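Myo-inositol phosphohydrolase (Mitsuokella multacida, PDB 4WU3) probably dephosphorylates myo-inositol hexakisphosphate through a protein-tyrosine-phosphatase-like fold, and binds inositol-(1,3,4,5)-tetrakisphosphate in this crystal. Local coordinates at residues S162-T167 against N190-E195; Y308-E313 against T319-W324. The protein carries 2 engineered substitutions. All blocks are in the same frame, centred on the assembly; numbering follows the deposited sequence.

Interaction 1 of 2, residues S162-T167 against N190-E195; sequences SLKGST and NKVRTE
Val192 carries this contact almost alone, pressing one methyl and its branch carbon against a turn made by Leu163 and Lys164. Its CG1 stands anti to the backbone N (chi1 -173°), which places CG2 beside that N and facing the turn. From there Val192 CG2 lies 3.9 Å from Lys164 CG and 4.3 Å from Leu163 CB, all plain van der Waals touch. The lysine chain runs on extended, passes the valine at a slant, and its CE comes 4.0 Å from Val192 O. The partner surface is shaped by a type II turn from Leu163 to Ser166, with Gly165 in the third position at a positive phi, where a side chain would collide with the carbonyl O of Lys164; its Ser166 N to Leu163 O bond, at 3.4 Å, is weak. Next in the strand, Arg193 turns away from the turn and forms a salt bridge with Glu99. Thr194 then caps the start of helix 195-201. Strand 192-193 is an outermost strand of the antiparallel sheet, paired with strand 126-129, while the turn follows helix 149-161; Leu129 touches both Leu163 and Val192, and Leu160 of that helix also packs on Val192.

Interaction 2 of 2, residues Y308-E313 against T319-W324; sequences YDYVKE and TPYSVW
An aromatic cluster of Tyr310, Tyr321 and Trp324 closes the corner where the long helix 291-313 ends and, after a short loop, the chain re-enters a helix at 321-327. Tyr310 sits in the middle. Its side chain leaves with CG anti to the backbone N (chi1 162°), which carries the ring over to the second helix. There the edge of Tyr321 meets a face of Tyr310 in a T-shaped pair, planes at 84° and CD1 of Tyr321 3.6 Å from CG of Tyr310. Tyr310 in turn sets its own edge on the face of Trp324, its CD1 3.6 Å from Trp324 CG, while Tyr310 CB makes a CH-pi contact, 3.8 Å from the centroid of the indole's six-membered ring. Two hydrogen bonds brace this helix-loop-helix corner. The phenol of Tyr310 donates to Thr319 O (OH to O 2.6 Å), in the loop just ahead of the N-cap residue Pro320. Trp324 NE1 donates to Glu313 OE1 at 2.8 Å, nearly straight; the oxygen lies in the indole plane, yet the N-H reaches it from above the carboxylate plane. An alanine in place of Trp324 is likely to leave Glu313 OE1 without its indole donor and Tyr310 CB and CD1 without the ring face they rest on. Asp309 only brushes the indole, its CB 4.0 Å from Trp324 CZ2, and its carboxylate makes a salt bridge with Lys329 of the second subunit. Tyr321 also packs against Val222 and Leu226 of helix 219-230.

How the interactions relate
Interaction 1 closes along the chain before interaction 2 opens, and the two do not touch: their centres are 42 Å apart and their nearest atoms about 23 Å. Each leads to a different part of the phosphatase machinery. From 190-195 the chain runs on into helix 195-201, and Glu195 OE2 hydrogen-bonds His241 NE2 at the end of strand 237-241, where the sequence suggests that the phosphatase P-loop begins. From 308-313 the route is helix 291-313 itself, which carries Tyr297, one of the residues that line a bound inositol-(1,3,4,5)-tetrakisphosphate together with His214, Lys288 and Lys289. Interaction 2 also borders the second subunit; interaction 1 does not.

Interaction 1 of 2, residues S162-T167 against N190-E195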
loop_
_atom_site.group_PDB
_atom_site.type_symbol
_atom_site.label_atom_id
_atom_site.label_comp_id
_atom_site.label_asym_id
_atom_site.label_seq_id
_atom_site.Cartn_x
_atom_site.Cartn_y
_atom_site.Cartn_z
ATOM N N SER A 162 -24.514 16.412 17.307
ATOM C CA SER A 162 -24.677 17.736 16.708
ATOM C C SER A 162 -25.931 17.854 15.805
ATOM O O SER A 162 -26.297 18.950 15.391
ATOM C CB SER A 162 -23.424 18.105 15.913
ATOM O OG SER A 162 -23.402 17.422 14.670
ATOM N N LEU A 163 -26.582 16.734 15.506
ATOM C CA LEU A 163 -27.781 16.742 14.656
ATOM C C LEU A 163 -29.086 16.755 15.469
ATOM O O LEU A 163 -30.169 17.003 14.926
ATOM C CB LEU A 163 -27.780 15.528 13.721
ATOM C CG LEU A 163 -26.483 15.251 12.950
ATOM C CD1 LEU A 163 -26.585 13.981 12.114
ATOM C CD2 LEU A 163 -26.140 16.443 12.076
ATOM N N LYS A 164 -28.980 16.474 16.764
ATOM C CA LYS A 164 -30.127 16.514 17.655
ATOM C C LYS A 164 -30.490 17.980 17.839
ATOM O O LYS A 164 -29.666 18.858 17.656
ATOM C CB LYS A 164 -29.787 15.858 18.990
ATOM C CG LYS A 164 -29.260 14.441 18.845
ATOM C CD LYS A 164 -28.967 13.792 20.193
ATOM C CE LYS A 164 -28.490 12.360 20.015
ATOM N NZ LYS A 164 -28.563 11.556 21.268
ATOM N N GLY A 165 -31.727 18.281 18.156
ATOM C CA GLY A 165 -32.118 19.697 18.183
ATOM C C GLY A 165 -32.461 20.277 16.812
ATOM O O GLY A 165 -32.843 21.440 16.705
ATOM N N SER A 166 -32.272 19.493 15.752
ATOM C CA SER A 166 -32.883 19.802 14.469
ATOM C C SER A 166 -33.774 18.616 14.126
ATOM O O SER A 166 -33.587 17.521 14.665
ATOM C CB SER A 166 -31.843 20.014 13.367
ATOM O OG SER A 166 -30.937 21.057 13.676
ATOM N N THR A 167 -34.757 18.833 13.257
ATOM C CA THR A 167 -35.651 17.762 12.825
ATOM C C THR A 167 -35.669 17.625 11.310
ATOM O O THR A 167 -36.398 16.807 10.757
ATOM C CB THR A 167 -37.086 18.002 13.293
ATOM O OG1 THR A 167 -37.555 19.256 12.776
ATOM C CG2 THR A 167 -37.151 18.010 14.812
ATOM N N ASN A 190 -36.868 12.667 13.832
ATOM C CA ASN A 190 -36.984 13.095 15.215
ATOM C C ASN A 190 -36.209 12.152 16.127
ATOM O O ASN A 190 -36.415 12.130 17.336
ATOM C CB ASN A 190 -38.449 13.165 15.626
ATOM C CG ASN A 190 -39.154 11.846 15.465
ATOM O OD1 ASN A 190 -38.531 10.782 15.550
ATOM N ND2 ASN A 190 -40.461 11.901 15.232
ATOM N N LYS A 191 -35.307 11.388 15.519
ATOM C CA LYS A 191 -34.431 10.462 16.225
ATOM C C LYS A 191 -33.042 10.440 15.620
ATOM O O LYS A 191 -32.899 10.353 14.412
ATOM C CB LYS A 191 -34.977 9.056 16.095
ATOM C CG LYS A 191 -35.732 8.576 17.293
ATOM C CD LYS A 191 -36.086 7.105 17.134
ATOM C CE LYS A 191 -37.463 6.908 16.535
ATOM N NZ LYS A 191 -37.752 5.455 16.416
ATOM N N VAL A 192 -32.025 10.474 16.466
ATOM C CA VAL A 192 -30.643 10.313 16.022
ATOM C C VAL A 192 -30.008 9.201 16.860
ATOM O O VAL A 192 -30.053 9.245 18.085
ATOM C CB VAL A 192 -29.848 11.620 16.179
ATOM C CG1 VAL A 192 -28.468 11.490 15.544
ATOM C CG2 VAL A 192 -30.609 12.796 15.566
ATOM N N ARG A 193 -29.446 8.195 16.201
ATOM C CA ARG A 193 -28.921 7.029 16.901
ATOM C C ARG A 193 -27.607 6.566 16.289
ATOM O O ARG A 193 -27.394 6.695 15.087
ATOM C CB ARG A 193 -29.932 5.873 16.862
ATOM C CG ARG A 193 -31.199 6.119 17.677
ATOM C CD ARG A 193 -32.241 5.026 17.513
ATOM N NE ARG A 193 -32.791 4.968 16.165
ATOM C CZ ARG A 193 -33.677 4.062 15.759
ATOM N NH1 ARG A 193 -34.114 3.142 16.606
ATOM N NH2 ARG A 193 -34.129 4.077 14.511
ATOM N N THR A 194 -26.720 6.047 17.137
ATOM C CA THR A 194 -25.600 5.231 16.681
ATOM C C THR A 194 -26.166 3.908 16.210
ATOM O O THR A 194 -27.310 3.580 16.524
ATOM C CB THR A 194 -24.624 4.909 17.818
ATOM O OG1 THR A 194 -25.311 4.187 18.852
ATOM C CG2 THR A 194 -24.023 6.178 18.386
ATOM N N GLU A 195 -25.377 3.129 15.483
ATOM C CA GLU A 195 -25.854 1.829 15.011
ATOM C C GLU A 195 -26.153 0.925 16.192
ATOM O O GLU A 195 -27.106 0.138 16.174
ATOM C CB GLU A 195 -24.826 1.161 14.088
ATOM C CG GLU A 195 -25.319 -0.140 13.467
ATOM C CD GLU A 195 -24.432 -0.627 12.338
ATOM O OE1 GLU A 195 -24.055 0.186 11.461
ATOM O OE2 GLU A 195 -24.115 -1.826 12.319
#

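Interaction 2 of 2, residues Y308-E313 against T319-W324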
loop_
_atom_site.group_PDB
_atom_site.type_symbol
_atom_site.label_atom_id
_atom_site.label_comp_id
_atom_site.label_asym_id
_atom_site.label_seq_id
_atom_site.Cartn_x
_atom_site.Cartn_y
_atom_site.Cartn_z
ATOM N N TYR A 308 -5.428 -18.028 7.721
ATOM C CA TYR A 308 -5.660 -19.464 7.480
ATOM C C TYR A 308 -4.600 -20.330 8.165
ATOM O O TYR A 308 -4.922 -21.280 8.905
ATOM C CB TYR A 308 -5.653 -19.768 5.985
ATOM C CG TYR A 308 -5.966 -21.205 5.636
ATOM C CD1 TYR A 308 -7.280 -21.636 5.517
ATOM C CD2 TYR A 308 -4.952 -22.132 5.412
ATOM C CE1 TYR A 308 -7.579 -22.941 5.185
ATOM C CE2 TYR A 308 -5.246 -23.447 5.079
ATOM C CZ TYR A 308 -6.565 -23.841 4.961
ATOM O OH TYR A 308 -6.881 -25.149 4.634
ATOM N N ASP A 309 -3.338 -19.995 7.903
ATOM C CA ASP A 309 -2.204 -20.674 8.528
ATOM C C ASP A 309 -2.280 -20.626 10.055
ATOM O O ASP A 309 -1.995 -21.614 10.710
ATOM C CB ASP A 309 -0.877 -20.065 8.054
ATOM C CG ASP A 309 -0.592 -20.348 6.606
ATOM O OD1 ASP A 309 -1.274 -21.204 6.040
ATOM O OD2 ASP A 309 0.301 -19.707 6.021
ATOM N N TYR A 310 -2.658 -19.477 10.608
ATOM C CA TYR A 310 -2.752 -19.310 12.053
ATOM C C TYR A 310 -3.793 -20.254 12.646
ATOM O O TYR A 310 -3.537 -20.931 13.645
ATOM C CB TYR A 310 -3.123 -17.874 12.414
ATOM C CG TYR A 310 -3.650 -17.739 13.818
ATOM C CD1 TYR A 310 -2.800 -17.828 14.907
ATOM C CD2 TYR A 310 -5.006 -17.520 14.056
ATOM C CE1 TYR A 310 -3.278 -17.709 16.191
ATOM C CE2 TYR A 310 -5.489 -17.393 15.343
ATOM C CZ TYR A 310 -4.621 -17.490 16.404
ATOM O OH TYR A 310 -5.102 -17.386 17.691
ATOM N N VAL A 311 -4.968 -20.303 12.034
ATOM C CA VAL A 311 -6.011 -21.184 12.522
ATOM C C VAL A 311 -5.580 -22.644 12.341
ATOM O O VAL A 311 -5.791 -23.471 13.231
ATOM C CB VAL A 311 -7.366 -20.902 11.856
ATOM C CG1 VAL A 311 -8.420 -21.886 12.355
ATOM C CG2 VAL A 311 -7.806 -19.476 12.177
ATOM N N LYS A 312 -4.950 -22.957 11.215
ATOM C CA LYS A 312 -4.450 -24.311 10.997
ATOM C C LYS A 312 -3.473 -24.756 12.080
ATOM O O LYS A 312 -3.597 -25.850 12.630
ATOM C CB LYS A 312 -3.779 -24.425 9.636
ATOM C CG LYS A 312 -4.752 -24.756 8.527
ATOM C CD LYS A 312 -5.140 -26.222 8.557
ATOM C CE LYS A 312 -4.551 -26.960 7.370
ATOM N NZ LYS A 312 -5.290 -28.225 7.139
ATOM N N GLU A 313 -2.513 -23.897 12.394
ATOM C CA GLU A 313 -1.497 -24.221 13.395
ATOM C C GLU A 313 -2.003 -24.081 14.828
ATOM O O GLU A 313 -1.443 -24.686 15.728
ATOM C CB GLU A 313 -0.256 -23.340 13.208
ATOM C CG GLU A 313 0.548 -23.680 11.959
ATOM C CD GLU A 313 1.412 -22.530 11.471
ATOM O OE1 GLU A 313 1.967 -21.781 12.312
ATOM O OE2 GLU A 313 1.529 -22.376 10.234
ATOM N N THR A 319 -2.679 -19.062 21.488
ATOM C CA THR A 319 -1.747 -17.979 21.204
ATOM C C THR A 319 -2.484 -16.924 20.395
ATOM O O THR A 319 -3.115 -17.240 19.386
ATOM C CB THR A 319 -0.558 -18.467 20.364
ATOM O OG1 THR A 319 0.086 -19.568 21.013
ATOM C CG2 THR A 319 0.442 -17.354 20.139
ATOM N N PRO A 320 -2.423 -15.666 20.840
ATOM C CA PRO A 320 -3.092 -14.604 20.093
ATOM C C PRO A 320 -2.532 -14.492 18.675
ATOM O O PRO A 320 -1.362 -14.819 18.450
ATOM C CB PRO A 320 -2.766 -13.336 20.898
ATOM C CG PRO A 320 -2.404 -13.820 22.267
ATOM C CD PRO A 320 -1.772 -15.170 22.064
ATOM N N TYR A 321 -3.362 -14.035 17.735
ATOM C CA TYR A 321 -2.955 -13.930 16.342
ATOM C C TYR A 321 -1.752 -13.001 16.197
ATOM O O TYR A 321 -0.794 -13.318 15.490
ATOM C CB TYR A 321 -4.101 -13.442 15.442
ATOM C CG TYR A 321 -3.608 -13.170 14.048
ATOM C CD1 TYR A 321 -3.531 -14.180 13.114
ATOM C CD2 TYR A 321 -3.142 -11.924 13.693
ATOM C CE1 TYR A 321 -3.035 -13.943 11.841
ATOM C CE2 TYR A 321 -2.646 -11.678 12.421
ATOM C CZ TYR A 321 -2.597 -12.692 11.502
ATOM O OH TYR A 321 -2.105 -12.454 10.238
ATOM N N SER A 322 -1.806 -11.858 16.873
ATOM C CA SER A 322 -0.716 -10.882 16.819
ATOM C C SER A 322 0.610 -11.491 17.269
ATOM O O SER A 322 1.659 -11.181 16.704
ATOM C CB SER A 322 -1.050 -9.666 17.686
ATOM O OG SER A 322 -1.337 -10.071 19.014
ATOM N N VAL A 323 0.552 -12.366 18.275
ATOM C CA VAL A 323 1.750 -13.007 18.809
ATOM C C VAL A 323 2.282 -14.027 17.814
ATOM O O VAL A 323 3.469 -14.032 17.488
ATOM C CB VAL A 323 1.490 -13.662 20.189
ATOM C CG1 VAL A 323 2.731 -14.383 20.689
ATOM C CG2 VAL A 323 1.078 -12.611 21.207
ATOM N N TRP A 324 1.400 -14.886 17.319
ATOM C CA TRP A 324 1.779 -15.833 16.287
ATOM C C TRP A 324 2.351 -15.099 15.066
ATOM O O TRP A 324 3.384 -15.491 14.519
ATOM C CB TRP A 324 0.563 -16.666 15.882
ATOM C CG TRP A 324 0.808 -17.550 14.720
ATOM C CD1 TRP A 324 1.234 -18.852 14.750
ATOM C CD2 TRP A 324 0.627 -17.218 13.340
ATOM N NE1 TRP A 324 1.335 -19.344 13.467
ATOM C CE2 TRP A 324 0.974 -18.357 12.585
ATOM C CE3 TRP A 324 0.221 -16.062 12.668
ATOM C CZ2 TRP A 324 0.918 -18.373 11.200
ATOM C CZ3 TRP A 324 0.174 -16.078 11.298
ATOM C CH2 TRP A 324 0.519 -17.225 10.572
#